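Local coordinates for solute-binding protein (PDB 2ZYO), which binds cyclodextrins and linear maltodextrins, here maltotetraose, between two lobes, and probably hands them to a membrane transporter for uptake, at residues A[283-287]-A[300-304]; A[19-25]-A[49-55]; A[354-358]-A[391-396]; A[277-281]-A[349-353]; A[58-62]-A[78-82]. All coordinates share one frame; numbering follows the deposited sequence.

Contact 1: A[283-287]-A[300-304]; sequences GWYLS and MQFLT
The indole of W284 carries L303 CD1 over one face, with T304 CG2 and a water at its edge; the ring also has a cation-pi contact with K126. L303 CD1 sits 4.1 Å from the centroid of the five-membered ring of W284, 25° off the normal, a CH-pi contact in which the leucine side chain meets the ring at about a right angle. T304 CG2 comes in near the ring plane, 3.7 Å from W284 CD1. Also in plane, W284 NE1 donates a hydrogen bond to the water at 2.8 Å, and that water in turn donates to L303 O at 2.8 Å, which satisfies a buried N-H that the aliphatic neighbours could not. T304 faces the ring with its methyl because its hydroxyl turns back to M300 O (OG1 to O, 2.9 Å), four residues earlier, a bond that threonine's short side chain can make.

M300 packs on the strand backbone. M300 CG lies 3.7 Å from W284 CB, placed there by a chi1 of -174° that sets it opposite the backbone N, and a bend at chi3 lays M300 CE beside W284 O at 3.3 Å, near L286 CB. The flexible thioether thus follows the backbone between strand 278-287 and helix 293-302. The chemistry is that of an apolar packing with one polar N-H, satisfied through a single water.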
# COMPACT_ATOMS: atom_id res chain seq x y z
N GLY A 283 8.74 -4.72 1.61
CA GLY A 283 9.96 -5.38 1.17
C GLY A 283 10.93 -5.69 2.29
O GLY A 283 10.71 -5.30 3.44
N TRP A 284 11.99 -6.41 1.94
CA TRP A 284 13.14 -6.59 2.83
C TRP A 284 14.15 -5.51 2.52
O TRP A 284 14.48 -5.28 1.35
CB TRP A 284 13.80 -7.95 2.60
CG TRP A 284 13.05 -9.13 3.12
CD1 TRP A 284 12.53 -10.17 2.39
CD2 TRP A 284 12.73 -9.42 4.49
NE1 TRP A 284 11.91 -11.07 3.22
CE2 TRP A 284 12.02 -10.63 4.51
CE3 TRP A 284 12.97 -8.75 5.70
CZ2 TRP A 284 11.55 -11.21 5.70
CZ3 TRP A 284 12.51 -9.32 6.88
CH2 TRP A 284 11.80 -10.54 6.87
N TYR A 285 14.66 -4.86 3.56
CA TYR A 285 15.69 -3.82 3.42
C TYR A 285 16.95 -4.23 4.16
O TYR A 285 16.92 -5.09 5.04
CB TYR A 285 15.17 -2.47 3.91
CG TYR A 285 13.75 -2.19 3.48
CD1 TYR A 285 13.39 -2.23 2.13
CD2 TYR A 285 12.76 -1.91 4.42
CE1 TYR A 285 12.09 -1.99 1.73
CE2 TYR A 285 11.44 -1.67 4.02
CZ TYR A 285 11.12 -1.71 2.67
OH TYR A 285 9.83 -1.48 2.27
N LEU A 286 18.07 -3.61 3.78
CA LEU A 286 19.37 -3.93 4.34
C LEU A 286 19.84 -2.81 5.27
O LEU A 286 20.04 -1.68 4.83
CB LEU A 286 20.39 -4.15 3.22
CG LEU A 286 21.84 -4.48 3.56
CD1 LEU A 286 21.95 -5.73 4.42
CD2 LEU A 286 22.66 -4.64 2.28
N SER A 287 20.00 -3.15 6.55
CA SER A 287 20.45 -2.18 7.54
C SER A 287 21.81 -1.61 7.17
O SER A 287 22.71 -2.34 6.77
CB SER A 287 20.53 -2.83 8.92
OG SER A 287 21.20 -1.98 9.84
N MET A 300 18.51 -12.13 1.40
CA MET A 300 17.35 -11.37 0.92
C MET A 300 16.79 -11.96 -0.37
O MET A 300 15.57 -12.06 -0.54
CB MET A 300 17.71 -9.90 0.70
CG MET A 300 16.51 -9.04 0.35
SD MET A 300 16.92 -7.37 -0.17
CE MET A 300 17.48 -6.65 1.38
N GLN A 301 17.68 -12.34 -1.29
CA GLN A 301 17.28 -12.99 -2.53
C GLN A 301 16.66 -14.36 -2.27
O GLN A 301 15.67 -14.73 -2.89
CB GLN A 301 18.47 -13.12 -3.48
CG GLN A 301 18.93 -11.80 -4.08
CD GLN A 301 20.25 -11.93 -4.81
OE1 GLN A 301 20.29 -12.32 -5.97
NE2 GLN A 301 21.33 -11.59 -4.12
N PHE A 302 17.25 -15.10 -1.34
CA PHE A 302 16.74 -16.42 -0.98
C PHE A 302 15.32 -16.34 -0.43
O PHE A 302 14.48 -17.19 -0.72
CB PHE A 302 17.67 -17.11 0.03
CG PHE A 302 17.35 -18.56 0.25
CD1 PHE A 302 17.92 -19.55 -0.54
CD2 PHE A 302 16.47 -18.94 1.26
CE1 PHE A 302 17.62 -20.89 -0.33
CE2 PHE A 302 16.16 -20.28 1.47
CZ PHE A 302 16.74 -21.26 0.68
N LEU A 303 15.05 -15.28 0.34
CA LEU A 303 13.73 -15.08 0.95
C LEU A 303 12.68 -14.56 -0.02
O LEU A 303 11.49 -14.55 0.30
CB LEU A 303 13.84 -14.12 2.14
CG LEU A 303 14.70 -14.52 3.35
CD1 LEU A 303 14.79 -13.37 4.33
CD2 LEU A 303 14.16 -15.78 4.03
N THR A 304 13.11 -14.13 -1.21
CA THR A 304 12.21 -13.53 -2.19
C THR A 304 12.20 -14.26 -3.53
O THR A 304 11.76 -13.71 -4.55
CB THR A 304 12.53 -12.03 -2.42
OG1 THR A 304 13.90 -11.89 -2.86
CG2 THR A 304 12.32 -11.22 -1.15
O HOH W 1 10.22 -13.22 2.45

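Contact 2: A[19-25]-A[49-55]; sequences DKLVVWE and IQVEVVP
K20 and E52 run alongside each other on the more open side of two paired strands. Their salt bridge, K20 NZ to E52 OE1 at 2.9 Å, reaches the oxygen from above the carboxylate plane, 56° out of it. A bend at chi3 turns the lysine end over to the glutamate, while K20 CB rests 3.6 Å from Q50 OE1. Here solvent joins in: one water donates to both D19 OD2 and Q50 OE1, and another links Q50 OE1 to K20 NZ, weakly on the lysine side. Long polar chains suit this solvent side, where they can reach each other and water alike.

The strands themselves run parallel, 4.6 Å apart at their axes, and with helix 30-47 between them in sequence they form a beta-alpha-beta unit. Backbone bonds alternate from one strand to the other; V23 is held through both its N and its O, by V23 N to E52 O and by V54 N to V23 O, with N-H...O angles of 169° and 170°.

The tight side is built from L21, V23, V51 and V53, branched residues that pack closely on one sheet face. V23 CG2 touches V51 CG1 at 3.8 Å, and L21 CG meets I49 CG2 at 4.1 Å; helix 30-47 and L299 of helix 293-302 cover this face. E25 shares it, its OE1 engaged by K126 and T36. Back on the K20 side but at the other end, W24 CD1 packs 3.6 Å from V54 CB, and its indole lies against Q61, K64, L65 and D68 of helix 61-71, away from the charges.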
# COMPACT_ATOMS: atom_id res chain seq x y z
N ASP A 19 28.79 -15.84 11.05
CA ASP A 19 28.31 -16.98 11.83
C ASP A 19 26.79 -16.97 11.84
O ASP A 19 26.15 -18.02 11.88
CB ASP A 19 28.86 -16.94 13.25
CG ASP A 19 28.23 -15.86 14.10
OD1 ASP A 19 28.48 -14.66 13.84
OD2 ASP A 19 27.47 -16.20 15.03
N LYS A 20 26.23 -15.76 11.81
CA LYS A 20 24.79 -15.57 11.88
C LYS A 20 24.36 -14.28 11.17
O LYS A 20 25.11 -13.30 11.10
CB LYS A 20 24.31 -15.55 13.34
CG LYS A 20 24.59 -14.27 14.10
CD LYS A 20 24.12 -14.35 15.55
CE LYS A 20 22.61 -14.30 15.67
NZ LYS A 20 22.18 -14.09 17.08
N LEU A 21 23.14 -14.32 10.64
CA LEU A 21 22.48 -13.13 10.15
C LEU A 21 21.20 -12.97 10.95
O LEU A 21 20.62 -13.96 11.40
CB LEU A 21 22.17 -13.26 8.65
CG LEU A 21 23.40 -13.31 7.73
CD1 LEU A 21 23.02 -13.79 6.33
CD2 LEU A 21 24.10 -11.95 7.67
N VAL A 22 20.78 -11.72 11.16
CA VAL A 22 19.59 -11.43 11.96
C VAL A 22 18.51 -10.81 11.07
O VAL A 22 18.79 -9.92 10.27
CB VAL A 22 19.91 -10.51 13.16
CG1 VAL A 22 18.66 -10.24 14.00
CG2 VAL A 22 21.00 -11.12 14.04
N VAL A 23 17.29 -11.30 11.23
CA VAL A 23 16.14 -10.84 10.46
C VAL A 23 15.04 -10.45 11.44
O VAL A 23 14.73 -11.21 12.35
CB VAL A 23 15.63 -11.96 9.51
CG1 VAL A 23 14.33 -11.57 8.85
CG2 VAL A 23 16.68 -12.30 8.45
N TRP A 24 14.46 -9.26 11.26
CA TRP A 24 13.28 -8.86 12.03
C TRP A 24 12.03 -9.04 11.20
O TRP A 24 11.95 -8.55 10.07
CB TRP A 24 13.38 -7.41 12.50
CG TRP A 24 14.43 -7.13 13.54
CD1 TRP A 24 15.13 -8.04 14.27
CD2 TRP A 24 14.87 -5.84 13.97
NE1 TRP A 24 16.00 -7.40 15.12
CE2 TRP A 24 15.86 -6.05 14.96
CE3 TRP A 24 14.54 -4.53 13.62
CZ2 TRP A 24 16.51 -4.99 15.60
CZ3 TRP A 24 15.19 -3.48 14.26
CH2 TRP A 24 16.16 -3.72 15.24
N GLU A 25 11.05 -9.74 11.76
CA GLU A 25 9.79 -10.01 11.07
C GLU A 25 8.59 -9.69 11.97
O GLU A 25 8.68 -9.77 13.19
CB GLU A 25 9.74 -11.46 10.58
CG GLU A 25 8.49 -11.86 9.79
CD GLU A 25 8.27 -11.02 8.54
OE1 GLU A 25 8.59 -11.50 7.44
OE2 GLU A 25 7.78 -9.87 8.66
N ILE A 49 24.87 -21.03 7.78
CA ILE A 49 24.83 -19.73 8.46
C ILE A 49 23.56 -19.66 9.31
O ILE A 49 22.47 -19.85 8.79
CB ILE A 49 24.86 -18.56 7.46
CG1 ILE A 49 26.15 -18.59 6.63
CG2 ILE A 49 24.68 -17.21 8.17
CD1 ILE A 49 26.09 -17.81 5.33
N GLN A 50 23.72 -19.41 10.61
CA GLN A 50 22.56 -19.23 11.48
C GLN A 50 21.76 -18.02 11.02
O GLN A 50 22.34 -16.98 10.70
CB GLN A 50 23.01 -19.03 12.93
CG GLN A 50 21.85 -18.89 13.93
CD GLN A 50 22.24 -18.23 15.24
OE1 GLN A 50 23.42 -18.18 15.60
NE2 GLN A 50 21.25 -17.71 15.95
N VAL A 51 20.44 -18.16 10.95
CA VAL A 51 19.59 -17.00 10.72
C VAL A 51 18.59 -16.87 11.86
O VAL A 51 17.69 -17.71 12.01
CB VAL A 51 18.87 -17.03 9.35
CG1 VAL A 51 18.03 -15.78 9.16
CG2 VAL A 51 19.87 -17.15 8.21
N GLU A 52 18.78 -15.84 12.67
CA GLU A 52 17.89 -15.57 13.79
C GLU A 52 16.76 -14.66 13.35
O GLU A 52 16.99 -13.53 12.90
CB GLU A 52 18.66 -14.93 14.95
CG GLU A 52 17.82 -14.74 16.22
CD GLU A 52 18.49 -13.88 17.27
OE1 GLU A 52 19.48 -13.18 16.96
OE2 GLU A 52 18.01 -13.89 18.43
N VAL A 53 15.53 -15.15 13.48
CA VAL A 53 14.34 -14.37 13.17
C VAL A 53 13.74 -13.86 14.47
O VAL A 53 13.28 -14.65 15.30
CB VAL A 53 13.30 -15.19 12.37
CG1 VAL A 53 12.10 -14.33 12.01
CG2 VAL A 53 13.93 -15.76 11.11
N VAL A 54 13.74 -12.54 14.62
CA VAL A 54 13.27 -11.88 15.84
C VAL A 54 11.92 -11.22 15.57
O VAL A 54 11.78 -10.50 14.57
CB VAL A 54 14.29 -10.82 16.33
CG1 VAL A 54 13.84 -10.18 17.65
CG2 VAL A 54 15.68 -11.43 16.49
N PRO A 55 10.92 -11.47 16.43
CA PRO A 55 9.62 -10.81 16.27
C PRO A 55 9.67 -9.32 16.61
O PRO A 55 9.91 -8.95 17.76
CB PRO A 55 8.72 -11.56 17.25
CG PRO A 55 9.65 -12.06 18.30
CD PRO A 55 10.93 -12.39 17.58
O HOH W 2 26.11 -18.50 15.44
O HOH W 3 23.72 -16.75 18.31

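Contact 3: A[354-358]-A[391-396]; sequences PEMGV and KIQTMK
P354 O takes two donors, G357 N from its own turn and K396 NZ from across the contact, and they arrive from opposite faces of the carbonyl plane. The lysine bond is 2.8 Å from NZ to O, but NZ stands 66° out of the plane and so uses no lone-pair direction. Next, E355 contributes its aliphatic part: CG lies 3.7 Å from I392 CG2, the two side chains crossing at about a right angle, while K396 CE passes 3.7 Å from E355 CA. V358 completes the turn. Its CG2 touches I392 CG1 at 3.9 Å, its CB meets K391 CB, and V358 CG2 meets K396 CE tip to tip at 3.7 Å. K396 suits its place because its methylenes can run across an apolar patch, extended until the bend at chi4 (-67°) delivers the ammonium to the carbonyl. A leucine in place of K396 would probably leave P354 O with its second donor missing and V358 without the long methylene chain that covers it.

Residues 354-357 turn in a helix-like way ahead of helix 360-371, and the end of helix 377-394 with its C-terminal tail packs against them. Beyond, P198 and I201 of strand 195-201 touch E355 and I392 respectively, and F189 of strand 189-192 meets E355 and M356.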
# COMPACT_ATOMS: atom_id res chain seq x y z
N PRO A 354 9.91 11.90 2.76
CA PRO A 354 9.46 12.25 4.11
C PRO A 354 8.29 13.23 4.13
O PRO A 354 7.43 13.15 5.01
CB PRO A 354 10.70 12.88 4.74
CG PRO A 354 11.84 12.28 4.00
CD PRO A 354 11.36 12.13 2.59
N GLU A 355 8.26 14.14 3.16
CA GLU A 355 7.22 15.17 3.07
C GLU A 355 5.80 14.63 2.92
O GLU A 355 4.84 15.31 3.29
CB GLU A 355 7.55 16.16 1.96
CG GLU A 355 8.76 17.04 2.25
CD GLU A 355 10.10 16.36 1.96
OE1 GLU A 355 10.12 15.28 1.33
OE2 GLU A 355 11.14 16.93 2.35
N MET A 356 5.65 13.42 2.39
CA MET A 356 4.33 12.80 2.27
C MET A 356 3.68 12.60 3.63
O MET A 356 2.45 12.64 3.75
CB MET A 356 4.41 11.48 1.50
CG MET A 356 3.04 10.88 1.16
SD MET A 356 2.08 11.93 0.05
CE MET A 356 0.44 11.21 0.21
N GLY A 357 4.50 12.39 4.66
CA GLY A 357 4.02 12.18 6.03
C GLY A 357 3.08 13.26 6.55
O GLY A 357 2.16 12.96 7.31
N VAL A 358 3.31 14.50 6.14
CA VAL A 358 2.50 15.63 6.61
C VAL A 358 1.40 16.03 5.62
O VAL A 358 0.70 17.02 5.84
CB VAL A 358 3.38 16.85 6.99
CG1 VAL A 358 4.32 16.51 8.15
CG2 VAL A 358 4.16 17.37 5.78
N LYS A 391 4.10 22.86 7.08
CA LYS A 391 4.54 21.66 7.80
C LYS A 391 5.81 21.04 7.23
O LYS A 391 6.60 20.45 7.96
CB LYS A 391 3.42 20.62 7.85
CG LYS A 391 2.27 20.95 8.82
CD LYS A 391 2.65 20.73 10.29
CE LYS A 391 2.61 19.25 10.68
NZ LYS A 391 2.85 19.05 12.13
N ILE A 392 5.99 21.17 5.91
CA ILE A 392 7.16 20.63 5.22
C ILE A 392 8.46 21.32 5.65
O ILE A 392 9.50 20.67 5.79
CB ILE A 392 6.97 20.68 3.67
CG1 ILE A 392 6.07 19.52 3.22
CG2 ILE A 392 8.31 20.65 2.93
CD1 ILE A 392 5.48 19.68 1.83
N GLN A 393 8.39 22.63 5.88
CA GLN A 393 9.56 23.42 6.28
C GLN A 393 9.77 23.44 7.80
O GLN A 393 10.79 23.95 8.29
CB GLN A 393 9.43 24.85 5.74
CG GLN A 393 10.73 25.67 5.74
CD GLN A 393 11.75 25.16 4.73
OE1 GLN A 393 12.89 24.85 5.09
NE2 GLN A 393 11.35 25.09 3.46
N THR A 394 8.82 22.87 8.54
CA THR A 394 8.82 22.94 10.01
C THR A 394 9.93 22.12 10.69
O THR A 394 10.99 22.66 11.00
CB THR A 394 7.42 22.59 10.59
OG1 THR A 394 6.42 23.40 9.97
CG2 THR A 394 7.36 22.83 12.09
N MET A 395 9.67 20.83 10.92
CA MET A 395 10.58 19.99 11.71
C MET A 395 11.49 19.12 10.84
O MET A 395 12.40 18.46 11.35
CB MET A 395 9.77 19.09 12.66
CG MET A 395 8.99 19.84 13.72
SD MET A 395 7.71 18.82 14.48
CE MET A 395 6.48 18.76 13.17
N LYS A 396 11.25 19.14 9.53
CA LYS A 396 11.96 18.28 8.59
C LYS A 396 13.36 18.77 8.26
O LYS A 396 13.59 19.98 8.14
CB LYS A 396 11.14 18.09 7.32
CG LYS A 396 9.83 17.36 7.54
CD LYS A 396 9.05 17.19 6.25
CE LYS A 396 7.71 16.52 6.50
NZ LYS A 396 7.85 15.11 6.96

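Contact 4: A[277-281]-A[349-353]; sequences TFIGV and PMPSI
I279 O receives the N-H of M350 at 3.2 Å (O to N), an almost straight bond of 167° lying in the carbonyl plane. It pairs the end of strand 348-349 with strand 278-287 in parallel fashion, I279 opposite P349. Proline suits that place: it has no N-H to offer, and its ring presents a compact apolar surface, with P349 CG 4.4 Å from I279 CD1.

Beside this bond, M350 crosses F278 at about a right angle. Its CG sits over one face of the phenyl, 3.9 Å from the ring centroid and 28° off the normal, a CH-pi contact. The sulfur follows at 5.1 Å from the same F278 centroid, an oblique Met-aromatic contact. The bend at chi3 (-67°) then turns M350 CE back to G280 CA, 3.8 Å away; glycine leaves room for the methyl, which lies tight against this position. P351 CD closes on F278 CE1 at 3.8 Å.

The ring of F278 also stacks with Y178, and M350 O accepts from H82 NE2. With the M350 side chain about 4 Å from a bound glucose unit, the strand pairing and the segment after it lie beside the sugar, in a protein of the solute-binding fold, whose ligand sits in a cleft between two lobes.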
# COMPACT_ATOMS: atom_id res chain seq x y z
N THR A 277 -4.88 3.42 -8.59
CA THR A 277 -4.89 3.42 -7.13
C THR A 277 -3.47 3.53 -6.61
O THR A 277 -2.50 3.32 -7.35
CB THR A 277 -5.51 2.12 -6.59
OG1 THR A 277 -4.88 0.99 -7.21
CG2 THR A 277 -7.00 2.07 -6.89
N PHE A 278 -3.34 3.87 -5.33
CA PHE A 278 -2.07 3.73 -4.64
C PHE A 278 -1.76 2.24 -4.48
O PHE A 278 -2.67 1.43 -4.26
CB PHE A 278 -2.12 4.37 -3.26
CG PHE A 278 -1.94 5.86 -3.25
CD1 PHE A 278 -0.94 6.47 -4.01
CD2 PHE A 278 -2.74 6.66 -2.44
CE1 PHE A 278 -0.76 7.85 -3.99
CE2 PHE A 278 -2.57 8.04 -2.41
CZ PHE A 278 -1.58 8.64 -3.18
N ILE A 279 -0.49 1.88 -4.59
CA ILE A 279 -0.05 0.56 -4.16
C ILE A 279 0.92 0.71 -2.99
O ILE A 279 1.67 1.68 -2.91
CB ILE A 279 0.57 -0.28 -5.31
CG1 ILE A 279 1.79 0.41 -5.92
CG2 ILE A 279 -0.48 -0.57 -6.39
CD1 ILE A 279 2.79 -0.55 -6.54
N GLY A 280 0.86 -0.25 -2.07
CA GLY A 280 1.79 -0.32 -0.95
C GLY A 280 2.61 -1.58 -1.09
O GLY A 280 2.07 -2.65 -1.33
N VAL A 281 3.93 -1.44 -0.95
CA VAL A 281 4.84 -2.58 -1.08
C VAL A 281 5.57 -2.81 0.24
O VAL A 281 6.12 -1.87 0.82
CB VAL A 281 5.86 -2.36 -2.23
CG1 VAL A 281 6.87 -3.51 -2.30
CG2 VAL A 281 5.15 -2.21 -3.57
N PRO A 349 3.01 3.70 -6.88
CA PRO A 349 3.48 3.61 -5.50
C PRO A 349 3.12 4.86 -4.70
O PRO A 349 3.22 5.98 -5.21
CB PRO A 349 5.00 3.50 -5.64
CG PRO A 349 5.23 3.04 -7.05
CD PRO A 349 4.14 3.69 -7.83
N MET A 350 2.68 4.67 -3.46
CA MET A 350 2.53 5.79 -2.54
C MET A 350 3.87 6.52 -2.46
O MET A 350 4.92 5.86 -2.36
CB MET A 350 2.12 5.32 -1.15
CG MET A 350 0.64 5.08 -0.98
SD MET A 350 0.21 4.59 0.69
CE MET A 350 0.98 2.98 0.75
N PRO A 351 3.85 7.86 -2.53
CA PRO A 351 5.09 8.63 -2.37
C PRO A 351 5.83 8.22 -1.10
O PRO A 351 5.21 8.04 -0.05
CB PRO A 351 4.58 10.07 -2.27
CG PRO A 351 3.32 10.07 -3.06
CD PRO A 351 2.69 8.74 -2.77
N SER A 352 7.14 8.06 -1.21
CA SER A 352 7.96 7.58 -0.10
C SER A 352 8.86 8.66 0.50
O SER A 352 9.58 8.40 1.47
CB SER A 352 8.80 6.38 -0.54
OG SER A 352 9.65 6.73 -1.62
N ILE A 353 8.81 9.87 -0.06
CA ILE A 353 9.59 10.99 0.48
C ILE A 353 9.03 11.41 1.85
O ILE A 353 7.83 11.27 2.10
CB ILE A 353 9.65 12.20 -0.50
CG1 ILE A 353 8.27 12.81 -0.75
CG2 ILE A 353 10.32 11.78 -1.82
CD1 ILE A 353 8.31 14.20 -1.37

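Contact 5: A[58-62]-A[78-82]; sequences LLKQQ and VTWPH
A strand-to-helix packing in the alpha/beta fold of the solute-binding proteins joins the start of helix 61-71 to strand 77-81, close to the sugar cleft: the P81 side chain is about 6 Å from a bound glucose unit. One hydrogen bond crosses it. Q61 OE1 accepts from T79 N at 2.8 Å, nearly straight at 169°, the donor tilted from the amide's carbonyl plane. The glutamine thereby supplies a strand N-H with an acceptor, while its NE2 is bound to V56 O, so both ends of the amide are fixed and its rotation is set. Glutamine suits the place because it offers an acceptor and a donor together.

W80 is the large apolar element. Its CG occupies the position between backbone N and carbonyl carbon (chi1 53°), which brings the indole to the helix. Q62 lies over one face: CB is 4.2 Å from the six-membered ring centroid, only 8° off the normal, and farther along the amide OE1 rides 3.6 Å from W80 NE1 without bonding to it. Q61 CB meets the edge instead, 3.7 Å from W80 CE3. Replacing W80 by an alanine is likely to leave the Q62 chain without the surface it lies on and to open a gap at the helix start.

At the other end L58 CD1 touches T79 CG2 at 3.8 Å, and L59 CD2 reaches P81 CD. Around the contact, T79 OG1 bonds to G283 O of strand 278-287, strand 20-25 lies against Q61 and V78 through W24, and A88 of helix 85-90 touches W80.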
# COMPACT_ATOMS: atom_id res chain seq x y z
N LEU A 58 6.05 -4.48 12.36
CA LEU A 58 6.46 -3.73 11.17
C LEU A 58 6.68 -2.24 11.43
O LEU A 58 7.73 -1.70 11.10
CB LEU A 58 5.44 -3.92 10.04
CG LEU A 58 5.70 -4.94 8.92
CD1 LEU A 58 6.54 -6.14 9.36
CD2 LEU A 58 4.38 -5.39 8.34
N LEU A 59 5.70 -1.60 12.06
CA LEU A 59 5.76 -0.15 12.28
C LEU A 59 6.60 0.26 13.49
O LEU A 59 6.67 1.45 13.82
CB LEU A 59 4.35 0.45 12.34
CG LEU A 59 3.50 0.36 11.06
CD1 LEU A 59 2.13 0.97 11.28
CD2 LEU A 59 4.20 1.01 9.86
N LYS A 60 7.24 -0.71 14.12
CA LYS A 60 8.17 -0.45 15.22
C LYS A 60 9.63 -0.68 14.83
O LYS A 60 10.54 -0.28 15.55
CB LYS A 60 7.82 -1.31 16.44
CG LYS A 60 6.53 -0.90 17.12
CD LYS A 60 6.40 -1.55 18.48
CE LYS A 60 5.08 -1.19 19.14
NZ LYS A 60 4.99 0.26 19.49
N GLN A 61 9.84 -1.30 13.67
CA GLN A 61 11.18 -1.70 13.24
C GLN A 61 12.11 -0.53 12.95
O GLN A 61 13.30 -0.58 13.29
CB GLN A 61 11.11 -2.64 12.03
CG GLN A 61 10.63 -4.04 12.38
CD GLN A 61 10.93 -5.06 11.30
OE1 GLN A 61 11.83 -4.88 10.48
NE2 GLN A 61 10.17 -6.14 11.29
N GLN A 62 11.58 0.51 12.33
CA GLN A 62 12.38 1.69 11.98
C GLN A 62 12.93 2.36 13.25
O GLN A 62 14.12 2.68 13.32
CB GLN A 62 11.57 2.66 11.13
CG GLN A 62 12.42 3.57 10.25
CD GLN A 62 11.63 4.29 9.16
OE1 GLN A 62 10.62 3.79 8.67
NE2 GLN A 62 12.12 5.45 8.77
N VAL A 78 15.58 -5.98 7.59
CA VAL A 78 14.41 -5.40 8.24
C VAL A 78 13.29 -5.25 7.21
O VAL A 78 13.51 -5.39 6.01
CB VAL A 78 14.72 -4.03 8.89
CG1 VAL A 78 15.67 -4.20 10.08
CG2 VAL A 78 15.31 -3.06 7.87
N THR A 79 12.08 -4.95 7.69
CA THR A 79 10.92 -4.84 6.81
C THR A 79 9.86 -3.89 7.35
O THR A 79 9.57 -3.87 8.55
CB THR A 79 10.31 -6.24 6.50
OG1 THR A 79 9.20 -6.10 5.61
CG2 THR A 79 9.86 -6.96 7.77
N TRP A 80 9.31 -3.07 6.45
CA TRP A 80 8.18 -2.18 6.73
C TRP A 80 7.56 -1.68 5.41
O TRP A 80 8.21 -1.77 4.37
CB TRP A 80 8.57 -1.01 7.63
CG TRP A 80 9.76 -0.20 7.19
CD1 TRP A 80 9.80 0.73 6.19
CD2 TRP A 80 11.08 -0.22 7.76
NE1 TRP A 80 11.06 1.28 6.09
CE2 TRP A 80 11.86 0.71 7.04
CE3 TRP A 80 11.67 -0.94 8.80
CZ2 TRP A 80 13.21 0.94 7.34
CZ3 TRP A 80 13.01 -0.71 9.10
CH2 TRP A 80 13.76 0.22 8.37
N PRO A 81 6.31 -1.19 5.45
CA PRO A 81 5.71 -0.58 4.26
C PRO A 81 6.60 0.51 3.65
O PRO A 81 7.20 1.30 4.38
CB PRO A 81 4.40 0.01 4.79
CG PRO A 81 4.06 -0.86 5.95
CD PRO A 81 5.37 -1.19 6.59
N HIS A 82 6.66 0.54 2.32
CA HIS A 82 7.63 1.36 1.58
C HIS A 82 7.44 2.87 1.72
O HIS A 82 8.34 3.63 1.40
CB HIS A 82 7.61 0.99 0.09
CG HIS A 82 6.58 1.74 -0.69
ND1 HIS A 82 5.26 1.34 -0.76
CD2 HIS A 82 6.67 2.87 -1.43
CE1 HIS A 82 4.58 2.19 -1.51
NE2 HIS A 82 5.41 3.13 -1.93

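Contacts 1 and 4 are buried and both use strand 278-287, one toward each end; contact 1 packs a helix on it through apolar side chains and a water, contact 4 adds a strand edge beside the sugar. Contact 5 joins the same sheet through strand 77-81, with Y285 OH to W80 O linking it to contact 1 and H82 NE2 to M350 O linking it to contact 4. Contact 2, partly buried, relies on backbone pairing and carries charges on its solvent side; it touches contact 1 where W284 meets V23 and W24. Contact 3 lies on the surface, where a lysine covers apolar groups and bonds to a carbonyl; it continues from segment 349-353, touching it through M356 on P351.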